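Local coordinates for exopolyphosphatase (Cytophaga hutchinsonii, PDB 3MDQ), which probably hydrolyses inorganic polyphosphate from the chain end, releasing orthophosphate, as a member of the Ppx/GppA phosphatase family with an actin-like ATPase fold, at residues G48-T51 / E52-D56; D96-K99 / K100-I104. All coordinates share one frame; numbering follows the deposited sequence.

Interaction 1: residues G48-T51 / E52-D56; sequences GFIT and EEAMD
Thr51 is the N-cap of helix 52-71, and its hydroxyl OG1 takes the backbone N-H of Ala54 at 2.9 Å. The first torsion makes this possible: at chi1 66° OG1 sits between the backbone N and the carbonyl carbon, turned over the first helical turn, while CG2 lies beside the backbone N. The same oxygen presses on the methyl of Ala54, with OG1 to CB 3.2 Å. Thr51 O then accepts from the N of Met55 at 2.9 Å, the opening i to i+4 bond of the helix. A valine here would probably leave the Ala54 N-H without its cap acceptor and the first turn freer to fray. One residue before the cap, Ile50 reaches forward with its CG2 branch, which touches the CG of Met55 (a selenomethionine) at 3.6 Å and Ala54 CB at 3.8 Å; the Ile50 and Met55 side chains cross at about a right angle. Met55 bends at chi3 (-83°), bringing its CE back to 3.8 Å from Ile50 O. The cap thus joins the loop after strand 27-37 to helix 52-71, with Ile50 and Met55 both packing on Leu94 of helix 91-102, and Asn90, just before that helix, donating to Ile50 O.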
ATOM      1  N   GLY A  48       2.617  -2.733 -19.803  1.00 12.34           N
ATOM      2  CA  GLY A  48       4.048  -2.562 -19.573  1.00 13.05           C
ATOM      3  C   GLY A  48       4.609  -1.184 -19.841  1.00 11.32           C
ATOM      4  O   GLY A  48       5.788  -1.070 -20.091  1.00 11.97           O
ATOM      5  N   PHE A  49       3.771  -0.135 -19.813  1.00 10.43           N
ATOM      6  CA  PHE A  49       4.263   1.255 -19.980  1.00 10.38           C
ATOM      7  C   PHE A  49       3.500   2.246 -19.125  1.00 10.92           C
ATOM      8  O   PHE A  49       2.440   1.931 -18.562  1.00 11.22           O
ATOM      9  CB  PHE A  49       4.286   1.670 -21.458  1.00  9.44           C
ATOM     10  CG  PHE A  49       2.930   1.712 -22.098  1.00  9.28           C
ATOM     11  CD1 PHE A  49       2.111   2.797 -21.944  1.00 12.86           C
ATOM     12  CD2 PHE A  49       2.478   0.638 -22.785  1.00 12.93           C
ATOM     13  CE1 PHE A  49       0.839   2.839 -22.490  1.00 12.28           C
ATOM     14  CE2 PHE A  49       1.207   0.654 -23.348  1.00 12.34           C
ATOM     15  CZ  PHE A  49       0.404   1.765 -23.214  1.00 11.60           C
ATOM     16  N   ILE A  50       4.045   3.475 -19.036  1.00  9.53           N
ATOM     17  CA  ILE A  50       3.402   4.561 -18.357  1.00  8.87           C
ATOM     18  C   ILE A  50       2.933   5.568 -19.446  1.00  8.16           C
ATOM     19  O   ILE A  50       3.731   5.986 -20.286  1.00 10.15           O
ATOM     20  CB  ILE A  50       4.362   5.230 -17.363  1.00 10.29           C
ATOM     21  CG1 ILE A  50       4.942   4.228 -16.385  1.00 11.69           C
ATOM     22  CG2 ILE A  50       3.634   6.351 -16.578  1.00 11.51           C
ATOM     23  CD1 ILE A  50       6.151   4.885 -15.541  1.00 12.91           C
ATOM     24  N   THR A  51       1.671   5.983 -19.425  1.00  9.10           N
ATOM     25  CA  THR A  51       1.188   6.858 -20.471  1.00  9.01           C
ATOM     26  C   THR A  51       1.746   8.259 -20.293  1.00  9.78           C
ATOM     27  O   THR A  51       2.211   8.645 -19.203  1.00 10.92           O
ATOM     28  CB  THR A  51      -0.344   6.971 -20.436  1.00  9.73           C
ATOM     29  OG1 THR A  51      -0.757   7.633 -19.219  1.00 10.46           O
ATOM     30  CG2 THR A  51      -0.997   5.579 -20.543  1.00 10.17           C
ATOM     31  N   GLU A  52       1.670   9.042 -21.344  1.00  9.35           N
ATOM     32  CA  GLU A  52       2.035  10.456 -21.229  1.00  9.14           C
ATOM     33  C   GLU A  52       1.163  11.200 -20.224  1.00 10.38           C
ATOM     34  O   GLU A  52       1.668  12.072 -19.490  1.00 10.28           O
ATOM     35  CB  GLU A  52       1.961  11.181 -22.575  1.00  9.91           C
ATOM     36  CG  GLU A  52       2.983  10.757 -23.580  1.00 11.99           C
ATOM     37  CD  GLU A  52       4.409  11.175 -23.224  1.00 14.29           C
ATOM     38  OE1 GLU A  52       4.626  12.193 -22.495  1.00 14.19           O
ATOM     39  OE2 GLU A  52       5.332  10.446 -23.674  1.00 12.59           O
ATOM     40  N   GLU A  53      -0.134  10.896 -20.198  1.00 11.02           N
ATOM     41  CA  GLU A  53      -1.020  11.576 -19.270  1.00 11.74           C
ATOM     42  C   GLU A  53      -0.638  11.261 -17.837  1.00 10.55           C
ATOM     43  O   GLU A  53      -0.662  12.137 -16.977  1.00 10.17           O
ATOM     44  CB  GLU A  53      -2.490  11.229 -19.557  1.00 11.64           C
ATOM     45  CG  GLU A  53      -2.939  11.930 -20.876  1.00 14.72           C
ATOM     46  CD  GLU A  53      -4.178  11.369 -21.507  1.00 33.80           C
ATOM     47  OE1 GLU A  53      -5.082  10.903 -20.779  1.00 38.75           O
ATOM     48  OE2 GLU A  53      -4.248  11.425 -22.752  1.00 38.68           O
ATOM     49  N   ALA A  54      -0.287   9.999 -17.580  1.00  9.06           N
ATOM     50  CA  ALA A  54       0.108   9.559 -16.248  1.00  8.55           C
ATOM     51  C   ALA A  54       1.432  10.215 -15.856  1.00  9.08           C
ATOM     52  O   ALA A  54       1.573  10.650 -14.723  1.00  8.85           O
ATOM     53  CB  ALA A  54       0.195   8.012 -16.179  1.00 10.00           C
HETATM   54  N   MSE A  55       2.393  10.302 -16.784  1.00  9.09           N
HETATM   55  CA  MSE A  55       3.666  10.973 -16.482  1.00 10.59           C
HETATM   56  C   MSE A  55       3.437  12.432 -16.154  1.00  9.84           C
HETATM   57  O   MSE A  55       4.074  12.964 -15.237  1.00 11.07           O
HETATM   58  CB  MSE A  55       4.695  10.812 -17.618  1.00 10.05           C
HETATM   59  CG  MSE A  55       5.138   9.392 -17.752  1.00  8.77           C
HETATM   60 SE   MSE A  55       6.734   9.119 -18.836  0.75 11.30          SE
HETATM   61  CE  MSE A  55       5.836   9.131 -20.593  1.00 14.25           C
ATOM     62  N   ASP A  56       2.537  13.087 -16.892  0.50  8.95           N
ATOM     63  CA  ASP A  56       2.220  14.488 -16.622  0.50  8.31           C
ATOM     64  C   ASP A  56       1.564  14.686 -15.246  0.50  8.99           C
ATOM     65  O   ASP A  56       1.888  15.637 -14.522  0.50 10.16           O
ATOM     66  CB  ASP A  56       1.336  15.051 -17.737  0.50 10.09           C
ATOM     67  CG  ASP A  56       2.120  15.334 -18.990  0.50 13.31           C
ATOM     68  OD1 ASP A  56       3.374  15.299 -18.927  0.50 15.39           O
ATOM     69  OD2 ASP A  56       1.494  15.559 -20.042  0.50 20.20           O
TER

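Interaction 2: residues D96-K99 / K100-I104; sequences DRIK and KEVNI
Lys99 and Asn103 run side by side at the C-terminal end of helix 91-102, pointing the same way, and meet where NZ of Lys99 donates to OD1 of Asn103 at 2.8 Å. The ammonium approaches tilted 29° from the plane of the amide carbonyl. Lys99 gets there by a bend: CG stands anti to the backbone N (chi1 175°), chi2 turns the chain at 59°, and the rest runs out extended, bringing CE to 3.3 Å from the same OD1. Asn103 has just left the helix with a positive phi, which turns the chain sharply, and its backbone N makes a weak bond back to Lys99 O.

On the buried side, Ile98 works through its CG2 branch. This methyl meets Val102 CG2 at 3.8 Å, the two side chains crossing obliquely, and also comes to 3.6 Å from Ile104 O as the chain passes out of the turn. Val102 CG2 in turn lies against Ile98 O. Glu101, on the flank facing helix 52-71, has its CB 3.3 Å from Arg97 O, while the rest of its side chain leads away, bent at its second torsion. A water donates to both Arg97 O and Glu101 OE1, so that this carbonyl receives the water as well as the N-H of Glu101.

Ile98 also packs on Leu59 and Leu62 of helix 52-71, with the salt bridge between Glu101 OE2 and Lys63 at the flank of that interface. On the far side of the helix the Lys99 ammonium is shared between the neutral Asn103 amide and the carboxylate of Asp105, a pairing likely to favour its protonated form.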
ATOM      1  N   ASP A  96      13.996  10.681 -15.646  1.00  7.06           N
ATOM      2  CA  ASP A  96      14.834  11.781 -16.148  1.00  8.13           C
ATOM      3  C   ASP A  96      14.046  13.106 -16.131  1.00  9.87           C
ATOM      4  O   ASP A  96      14.600  14.171 -15.821  1.00  9.31           O
ATOM      5  CB  ASP A  96      15.336  11.486 -17.545  1.00  9.68           C
ATOM      6  CG  ASP A  96      16.413  10.405 -17.568  1.00 12.83           C
ATOM      7  OD1 ASP A  96      16.862   9.926 -16.490  1.00 14.97           O
ATOM      8  OD2 ASP A  96      16.804  10.008 -18.686  1.00 17.00           O
ATOM      9  N   ARG A  97      12.753  13.035 -16.452  1.00  9.21           N
ATOM     10  CA  ARG A  97      11.895  14.244 -16.390  1.00  8.89           C
ATOM     11  C   ARG A  97      11.813  14.755 -14.951  1.00  8.67           C
ATOM     12  O   ARG A  97      11.878  15.956 -14.720  1.00 10.37           O
ATOM     13  CB  ARG A  97      10.509  14.009 -16.998  1.00  8.93           C
ATOM     14  CG  ARG A  97      10.500  13.806 -18.510  1.00  9.81           C
ATOM     15  CD  ARG A  97       9.091  13.554 -19.053  1.00 12.75           C
ATOM     16  NE  ARG A  97       9.044  13.213 -20.479  1.00 13.39           N
ATOM     17  CZ  ARG A  97       7.923  12.836 -21.127  1.00 14.81           C
ATOM     18  NH1 ARG A  97       6.784  12.767 -20.496  1.00 16.22           N
ATOM     19  NH2 ARG A  97       7.980  12.509 -22.398  1.00 18.14           N
ATOM     20  N   ILE A  98      11.693  13.853 -13.981  1.00  7.07           N
ATOM     21  CA  ILE A  98      11.653  14.232 -12.576  1.00  8.14           C
ATOM     22  C   ILE A  98      12.965  14.916 -12.148  1.00  9.58           C
ATOM     23  O   ILE A  98      12.970  15.925 -11.436  1.00  9.98           O
ATOM     24  CB  ILE A  98      11.309  13.029 -11.646  1.00  8.44           C
ATOM     25  CG1 ILE A  98       9.884  12.575 -11.952  1.00  8.57           C
ATOM     26  CG2 ILE A  98      11.527  13.410 -10.160  1.00  9.21           C
ATOM     27  CD1 ILE A  98       9.494  11.193 -11.341  1.00  9.22           C
ATOM     28  N   LYS A  99      14.095  14.362 -12.549  1.00  9.52           N
ATOM     29  CA  LYS A  99      15.384  14.933 -12.202  1.00  9.44           C
ATOM     30  C   LYS A  99      15.502  16.351 -12.786  1.00 10.00           C
ATOM     31  O   LYS A  99      15.941  17.278 -12.097  1.00 10.62           O
ATOM     32  CB  LYS A  99      16.527  14.036 -12.713  1.00 10.22           C
ATOM     33  CG  LYS A  99      17.913  14.577 -12.506  1.00 10.07           C
ATOM     34  CD  LYS A  99      18.195  14.834 -11.033  1.00 12.24           C
ATOM     35  CE  LYS A  99      19.697  15.098 -10.794  1.00 18.33           C
ATOM     36  NZ  LYS A  99      19.942  15.276  -9.349  1.00 21.06           N
ATOM     37  N   LYS A 100      15.076  16.527 -14.026  1.00 10.97           N
ATOM     38  CA  LYS A 100      15.153  17.826 -14.677  1.00 12.62           C
ATOM     39  C   LYS A 100      14.250  18.840 -13.992  1.00 14.43           C
ATOM     40  O   LYS A 100      14.660  19.983 -13.749  1.00 16.56           O
ATOM     41  CB  LYS A 100      14.798  17.700 -16.157  1.00 12.69           C
ATOM     42  CG  LYS A 100      14.829  19.039 -16.935  1.00 20.51           C
ATOM     43  CD  LYS A 100      14.817  18.761 -18.440  1.00 35.24           C
ATOM     44  CE  LYS A 100      14.122  19.858 -19.235  1.00 43.51           C
ATOM     45  NZ  LYS A 100      13.663  19.330 -20.556  1.00 40.90           N
ATOM     46  N   GLU A 101      13.034  18.433 -13.684  1.00 13.32           N
ATOM     47  CA  GLU A 101      12.004  19.377 -13.212  1.00 14.52           C
ATOM     48  C   GLU A 101      12.165  19.807 -11.768  1.00 14.52           C
ATOM     49  O   GLU A 101      11.964  20.983 -11.459  1.00 14.87           O
ATOM     50  CB  GLU A 101      10.658  18.735 -13.390  1.00 15.28           C
ATOM     51  CG  GLU A 101       9.482  19.652 -13.363  1.00 23.70           C
ATOM     52  CD  GLU A 101       9.316  20.488 -14.627  1.00 29.76           C
ATOM     53  OE1 GLU A 101       9.819  20.111 -15.721  1.00 29.07           O
ATOM     54  OE2 GLU A 101       8.651  21.538 -14.497  1.00 21.31           O
ATOM     55  N   VAL A 102      12.486  18.864 -10.883  1.00 10.50           N
ATOM     56  CA  VAL A 102      12.505  19.125  -9.445  1.00  9.97           C
ATOM     57  C   VAL A 102      13.807  18.680  -8.744  1.00  9.51           C
ATOM     58  O   VAL A 102      13.962  18.789  -7.527  1.00 10.89           O
ATOM     59  CB  VAL A 102      11.274  18.503  -8.725  1.00 11.20           C
ATOM     60  CG1 VAL A 102       9.987  19.174  -9.221  1.00 12.44           C
ATOM     61  CG2 VAL A 102      11.213  16.943  -8.883  1.00 10.12           C
ATOM     62  N   ASN A 103      14.769  18.194  -9.520  1.00 10.10           N
ATOM     63  CA  ASN A 103      16.070  17.790  -8.969  1.00 10.06           C
ATOM     64  C   ASN A 103      15.974  16.778  -7.869  1.00 11.35           C
ATOM     65  O   ASN A 103      16.681  16.873  -6.868  1.00 14.33           O
ATOM     66  CB  ASN A 103      16.880  19.015  -8.525  1.00  9.75           C
ATOM     67  CG  ASN A 103      18.383  18.706  -8.398  1.00 17.53           C
ATOM     68  OD1 ASN A 103      18.901  17.827  -9.104  1.00 16.51           O
ATOM     69  ND2 ASN A 103      19.068  19.401  -7.508  1.00 15.99           N
ATOM     70  N   ILE A 104      15.121  15.771  -8.061  1.00 11.31           N
ATOM     71  CA  ILE A 104      14.977  14.647  -7.133  1.00 10.53           C
ATOM     72  C   ILE A 104      15.380  13.404  -7.954  1.00  9.50           C
ATOM     73  O   ILE A 104      14.952  13.249  -9.111  1.00 10.82           O
ATOM     74  CB  ILE A 104      13.546  14.564  -6.611  1.00 11.08           C
ATOM     75  CG1 ILE A 104      13.254  15.738  -5.649  1.00 18.70           C
ATOM     76  CG2 ILE A 104      13.302  13.206  -5.887  1.00 16.62           C
ATOM     77  CD1 ILE A 104      11.780  15.913  -5.303  1.00 21.29           C
TER
HETATM   78  O   HOH W   1      11.101  17.671 -17.041  1.00 26.48           O

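In the fold
From the N terminus, interaction 1 comes first, at the point where the loop after strand 27-37 turns into helix 52-71; interaction 2 follows where helix 91-102 ends and the chain heads into strand 106-108. Both are local and in series, neither nested nor crossing, and each closes a single turn: one starts a helix, the other finishes one. Strand 76-81 lies between them along the chain. Their centres are about 16 Å apart, yet they touch: Glu52 OE1 forms a salt bridge with Arg97 NH1 at 3.0 Å, and Met55 CE packs on the same guanidinium. Helices 52-71 and 91-102 are thereby joined side to side.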